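Local coordinates for protein leucine aminopeptidase 1 (PDB 2HC9) that releases amino-terminal residues, preferably leucine, from peptides as a two-zinc M17 aminopeptidase and probably serves as a digestive enzyme, at residues T106-V120 and E143-L155. The protein carries 1 engineered substitution. Numbering follows the deposited sequence. Where two conformers were deposited one is given.
Sequences TKNVHFVLFAEYPDV and ELNVNIDVVCDKL. With GOL (glycerol), chain R.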
# COMPACT_ATOMS: atom_id res chain seq x y z
N THR A 106 13.10 -37.98 -28.89
CA THR A 106 13.68 -37.24 -30.02
C THR A 106 15.20 -37.14 -29.92
O THR A 106 15.74 -36.75 -28.88
CB THR A 106 13.10 -35.81 -30.08
OG1 THR A 106 11.66 -35.89 -30.12
CG2 THR A 106 13.60 -35.09 -31.32
N LYS A 107 15.90 -37.47 -31.01
CA LYS A 107 17.35 -37.31 -31.07
C LYS A 107 17.73 -36.02 -31.80
O LYS A 107 18.68 -35.33 -31.40
CB LYS A 107 18.01 -38.51 -31.80
CG LYS A 107 17.67 -39.87 -31.20
CD LYS A 107 18.03 -39.95 -29.72
CE LYS A 107 17.76 -41.35 -29.17
NZ LYS A 107 18.38 -41.59 -27.82
N ASN A 108 17.02 -35.75 -32.90
CA ASN A 108 17.35 -34.66 -33.83
C ASN A 108 16.18 -33.68 -33.97
O ASN A 108 15.01 -34.09 -34.09
CB ASN A 108 17.64 -35.22 -35.23
CG ASN A 108 18.65 -36.35 -35.21
OD1 ASN A 108 18.39 -37.45 -35.69
ND2 ASN A 108 19.82 -36.08 -34.66
N VAL A 109 16.49 -32.39 -33.98
CA VAL A 109 15.53 -31.39 -34.48
C VAL A 109 16.05 -30.77 -35.76
O VAL A 109 17.14 -30.20 -35.80
CB VAL A 109 15.19 -30.31 -33.46
CG1 VAL A 109 14.01 -29.45 -33.98
CG2 VAL A 109 14.83 -30.97 -32.14
N HIS A 110 15.26 -30.89 -36.82
CA HIS A 110 15.66 -30.38 -38.11
C HIS A 110 14.79 -29.17 -38.47
O HIS A 110 13.56 -29.32 -38.63
CB HIS A 110 15.49 -31.50 -39.15
CG HIS A 110 16.16 -31.21 -40.46
ND1 HIS A 110 16.03 -32.04 -41.56
CD2 HIS A 110 16.99 -30.21 -40.85
CE1 HIS A 110 16.74 -31.55 -42.57
NE2 HIS A 110 17.33 -30.44 -42.16
N PHE A 111 15.41 -27.99 -38.57
CA PHE A 111 14.72 -26.80 -39.11
C PHE A 111 15.02 -26.64 -40.57
O PHE A 111 16.18 -26.65 -40.98
CB PHE A 111 15.10 -25.50 -38.37
CG PHE A 111 14.65 -25.48 -36.94
CD1 PHE A 111 13.45 -24.86 -36.58
CD2 PHE A 111 15.39 -26.16 -35.97
CE1 PHE A 111 13.00 -24.90 -35.26
CE2 PHE A 111 14.96 -26.21 -34.64
CZ PHE A 111 13.77 -25.58 -34.27
N VAL A 112 13.96 -26.45 -41.34
CA VAL A 112 14.09 -25.96 -42.70
C VAL A 112 13.60 -24.51 -42.72
O VAL A 112 12.39 -24.24 -42.61
CB VAL A 112 13.29 -26.79 -43.71
CG1 VAL A 112 13.46 -26.17 -45.11
CG2 VAL A 112 13.80 -28.25 -43.70
N LEU A 113 14.55 -23.61 -42.84
CA LEU A 113 14.28 -22.16 -42.78
C LEU A 113 14.31 -21.55 -44.17
O LEU A 113 15.39 -21.35 -44.75
CB LEU A 113 15.31 -21.48 -41.86
CG LEU A 113 15.25 -19.93 -41.76
CD1 LEU A 113 13.89 -19.47 -41.20
CD2 LEU A 113 16.37 -19.42 -40.88
N PHE A 114 13.12 -21.21 -44.68
CA PHE A 114 13.02 -20.50 -45.97
C PHE A 114 13.02 -19.00 -45.70
O PHE A 114 11.99 -18.42 -45.40
CB PHE A 114 11.71 -20.86 -46.67
CG PHE A 114 11.65 -22.30 -47.11
CD1 PHE A 114 12.39 -22.73 -48.22
CD2 PHE A 114 10.82 -23.20 -46.46
CE1 PHE A 114 12.33 -24.07 -48.65
CE2 PHE A 114 10.74 -24.54 -46.88
CZ PHE A 114 11.50 -24.97 -47.98
N ALA A 115 14.18 -18.37 -45.80
CA ALA A 115 14.27 -16.96 -45.44
C ALA A 115 15.05 -16.27 -46.52
O ALA A 115 16.06 -16.79 -47.01
CB ALA A 115 14.93 -16.80 -44.08
N GLU A 116 14.58 -15.09 -46.89
CA GLU A 116 15.32 -14.18 -47.75
C GLU A 116 16.53 -13.67 -47.02
O GLU A 116 16.55 -13.63 -45.79
CB GLU A 116 14.44 -12.99 -48.14
CG GLU A 116 13.45 -13.29 -49.24
CD GLU A 116 13.93 -12.83 -50.60
OE1 GLU A 116 14.79 -13.53 -51.19
OE2 GLU A 116 13.45 -11.78 -51.09
N TYR A 117 17.54 -13.26 -47.77
CA TYR A 117 18.84 -12.91 -47.20
C TYR A 117 18.78 -11.90 -46.04
O TYR A 117 19.47 -12.07 -45.03
CB TYR A 117 19.71 -12.36 -48.32
CG TYR A 117 21.18 -12.33 -48.06
CD1 TYR A 117 21.84 -13.42 -47.51
CD2 TYR A 117 21.91 -11.20 -48.40
CE1 TYR A 117 23.20 -13.38 -47.31
CE2 TYR A 117 23.25 -11.15 -48.20
CZ TYR A 117 23.89 -12.22 -47.66
OH TYR A 117 25.24 -12.12 -47.48
N PRO A 118 17.98 -10.83 -46.18
CA PRO A 118 17.92 -9.87 -45.07
C PRO A 118 17.29 -10.41 -43.78
O PRO A 118 17.47 -9.80 -42.73
CB PRO A 118 17.06 -8.73 -45.64
CG PRO A 118 17.12 -8.89 -47.13
CD PRO A 118 17.12 -10.38 -47.31
N ASP A 119 16.55 -11.52 -43.87
CA ASP A 119 15.87 -12.11 -42.71
C ASP A 119 16.68 -13.17 -42.00
O ASP A 119 16.36 -13.52 -40.87
CB ASP A 119 14.55 -12.75 -43.12
CG ASP A 119 13.46 -11.70 -43.46
OD1 ASP A 119 13.67 -10.50 -43.19
OD2 ASP A 119 12.42 -12.10 -44.00
N VAL A 120 17.69 -13.73 -42.67
CA VAL A 120 18.33 -14.96 -42.18
C VAL A 120 18.87 -14.81 -40.76
O VAL A 120 18.62 -15.66 -39.90
CB VAL A 120 19.45 -15.45 -43.12
CG1 VAL A 120 20.23 -16.60 -42.44
CG2 VAL A 120 18.84 -15.90 -44.47
N GLU A 143 19.51 -34.15 -24.47
CA GLU A 143 20.32 -33.35 -25.38
C GLU A 143 19.96 -33.70 -26.81
O GLU A 143 19.81 -34.89 -27.16
CB GLU A 143 21.83 -33.55 -25.14
CG GLU A 143 22.30 -33.44 -23.67
CD GLU A 143 21.91 -32.14 -22.96
OE1 GLU A 143 21.67 -31.09 -23.63
OE2 GLU A 143 21.84 -32.15 -21.72
N LEU A 144 19.83 -32.68 -27.65
CA LEU A 144 19.35 -32.86 -29.00
C LEU A 144 20.42 -32.41 -29.96
O LEU A 144 21.27 -31.57 -29.63
CB LEU A 144 18.10 -32.01 -29.26
CG LEU A 144 16.89 -32.30 -28.36
CD1 LEU A 144 15.80 -31.28 -28.59
CD2 LEU A 144 16.34 -33.65 -28.62
N ASN A 145 20.37 -32.96 -31.15
CA ASN A 145 21.20 -32.50 -32.24
C ASN A 145 20.31 -31.61 -33.11
O ASN A 145 19.35 -32.10 -33.72
CB ASN A 145 21.74 -33.72 -33.01
CG ASN A 145 22.28 -33.37 -34.38
OD1 ASN A 145 23.16 -32.52 -34.53
ND2 ASN A 145 21.75 -34.04 -35.40
N VAL A 146 20.60 -30.31 -33.13
CA VAL A 146 19.79 -29.36 -33.92
C VAL A 146 20.54 -28.93 -35.18
O VAL A 146 21.69 -28.51 -35.11
CB VAL A 146 19.38 -28.12 -33.09
CG1 VAL A 146 18.56 -27.13 -33.92
CG2 VAL A 146 18.63 -28.56 -31.81
N ASN A 147 19.88 -29.08 -36.33
CA ASN A 147 20.38 -28.51 -37.58
C ASN A 147 19.39 -27.47 -38.09
O ASN A 147 18.23 -27.80 -38.37
CB ASN A 147 20.55 -29.60 -38.64
CG ASN A 147 21.77 -30.47 -38.37
OD1 ASN A 147 22.92 -30.07 -38.58
ND2 ASN A 147 21.52 -31.66 -37.87
N ILE A 148 19.84 -26.22 -38.19
CA ILE A 148 19.09 -25.17 -38.88
C ILE A 148 19.61 -25.04 -40.30
O ILE A 148 20.68 -24.47 -40.55
CB ILE A 148 19.18 -23.79 -38.13
CG1 ILE A 148 18.85 -23.99 -36.62
CG2 ILE A 148 18.28 -22.75 -38.82
CD1 ILE A 148 19.12 -22.77 -35.76
N ASP A 149 18.83 -25.57 -41.23
CA ASP A 149 19.16 -25.54 -42.66
C ASP A 149 18.49 -24.36 -43.35
O ASP A 149 17.27 -24.30 -43.51
CB ASP A 149 18.75 -26.87 -43.33
CG ASP A 149 19.64 -28.03 -42.88
OD1 ASP A 149 20.61 -27.81 -42.11
OD2 ASP A 149 19.36 -29.17 -43.31
N VAL A 150 19.33 -23.42 -43.76
CA VAL A 150 18.84 -22.20 -44.32
C VAL A 150 18.78 -22.39 -45.83
O VAL A 150 19.78 -22.77 -46.45
CB VAL A 150 19.76 -21.02 -44.00
CG1 VAL A 150 19.20 -19.74 -44.61
CG2 VAL A 150 19.95 -20.86 -42.48
N VAL A 151 17.61 -22.12 -46.40
CA VAL A 151 17.41 -22.16 -47.86
C VAL A 151 17.40 -20.71 -48.34
O VAL A 151 16.38 -19.99 -48.22
CB VAL A 151 16.07 -22.83 -48.21
CG1 VAL A 151 15.89 -22.87 -49.74
CG2 VAL A 151 16.01 -24.24 -47.62
N CYS A 152 18.55 -20.28 -48.83
CA CYS A 152 18.76 -18.90 -49.25
C CYS A 152 19.93 -18.88 -50.22
O CYS A 152 21.04 -19.27 -49.85
CB CYS A 152 19.05 -17.99 -48.04
SG CYS A 152 19.46 -16.26 -48.46
N ASP A 153 19.67 -18.40 -51.44
CA ASP A 153 20.65 -18.35 -52.54
C ASP A 153 21.99 -17.71 -52.16
O ASP A 153 23.05 -18.22 -52.48
CB ASP A 153 20.08 -17.55 -53.72
CG ASP A 153 18.98 -18.28 -54.46
OD1 ASP A 153 19.05 -19.52 -54.58
OD2 ASP A 153 18.05 -17.60 -54.95
N LYS A 154 21.90 -16.55 -51.51
CA LYS A 154 23.06 -15.70 -51.33
C LYS A 154 23.96 -16.16 -50.17
O LYS A 154 25.11 -15.74 -50.08
CB LYS A 154 22.60 -14.26 -51.11
CG LYS A 154 22.15 -13.55 -52.37
CD LYS A 154 21.73 -12.13 -52.06
CE LYS A 154 21.21 -11.44 -53.32
NZ LYS A 154 20.85 -10.01 -53.08
N LEU A 155 23.44 -17.01 -49.29
CA LEU A 155 24.22 -17.43 -48.12
C LEU A 155 25.51 -18.17 -48.50
O LEU A 155 25.51 -19.04 -49.38
CB LEU A 155 23.36 -18.26 -47.18
CG LEU A 155 23.77 -18.35 -45.71
CD1 LEU A 155 23.41 -17.05 -44.95
CD2 LEU A 155 23.07 -19.54 -45.09
C1 GOL R . 17.02 -11.76 -51.30
O1 GOL R . 17.80 -10.60 -51.09
C2 GOL R . 17.76 -13.01 -50.84
O2 GOL R . 16.86 -13.87 -50.23
C3 GOL R . 18.37 -13.78 -51.99
O3 GOL R . 18.83 -15.01 -51.49
O HOH W 1 18.00 -37.19 -27.04
O HOH W 2 20.70 -36.63 -29.78
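His110 reaches across to the neighbouring strand and gives its NE2 hydrogen to Asp149 OD2, 2.7 Å from donor to acceptor. The imidazole meets the carboxylate nearly at a right angle: OD2 lies close to the ring plane, whereas NE2 stands above the carboxylate plane, 60° out of it. The ring reaches Asp149 because chi1 (-166°) sets CG opposite the backbone N; its CD2 edge runs beside Asn147 O on the way. On the other face, Phe111 turns a ring edge to Val146, CE2 to CG1 3.8 Å, while Leu113 and Val150 lie alongside each other. Beyond the strands, Lys154 CB sits over the centre of the Tyr117 ring, 3.8 Å from its centroid, a CH-pi contact; Cys152 SG approaches the same ring obliquely.

Seven backbone hydrogen bonds fix this parallel register, from Asn145 N to Lys107 O through Val151 N to Leu113 O (2.9 Å). Strands 108-114 and 145-151, 8° apart in direction, are neighbours joined through helix 120-128 in a beta-alpha-beta crossover of the amino-terminal domain, away from the zinc site. Ile127 of that helix packs on Phe111 and Ile148, and Val124 on Leu113, so the Phe111 face is the one the crossover helix covers. Strand 3-8 borders 145-151 and supplies Arg7, whose NE forms a salt bridge with Asp149 OD1; Gln11 N donates to OD2.

Replacing His110 by an alanine would probably leave Asp149 OD2 without its imidazole donor and open a gap beside Val13 and Thr18. The buried carboxylate thus collects an imidazole from one neighbouring strand, a guanidinium from the other and a backbone N-H, a setting likely to stabilise its negative charge.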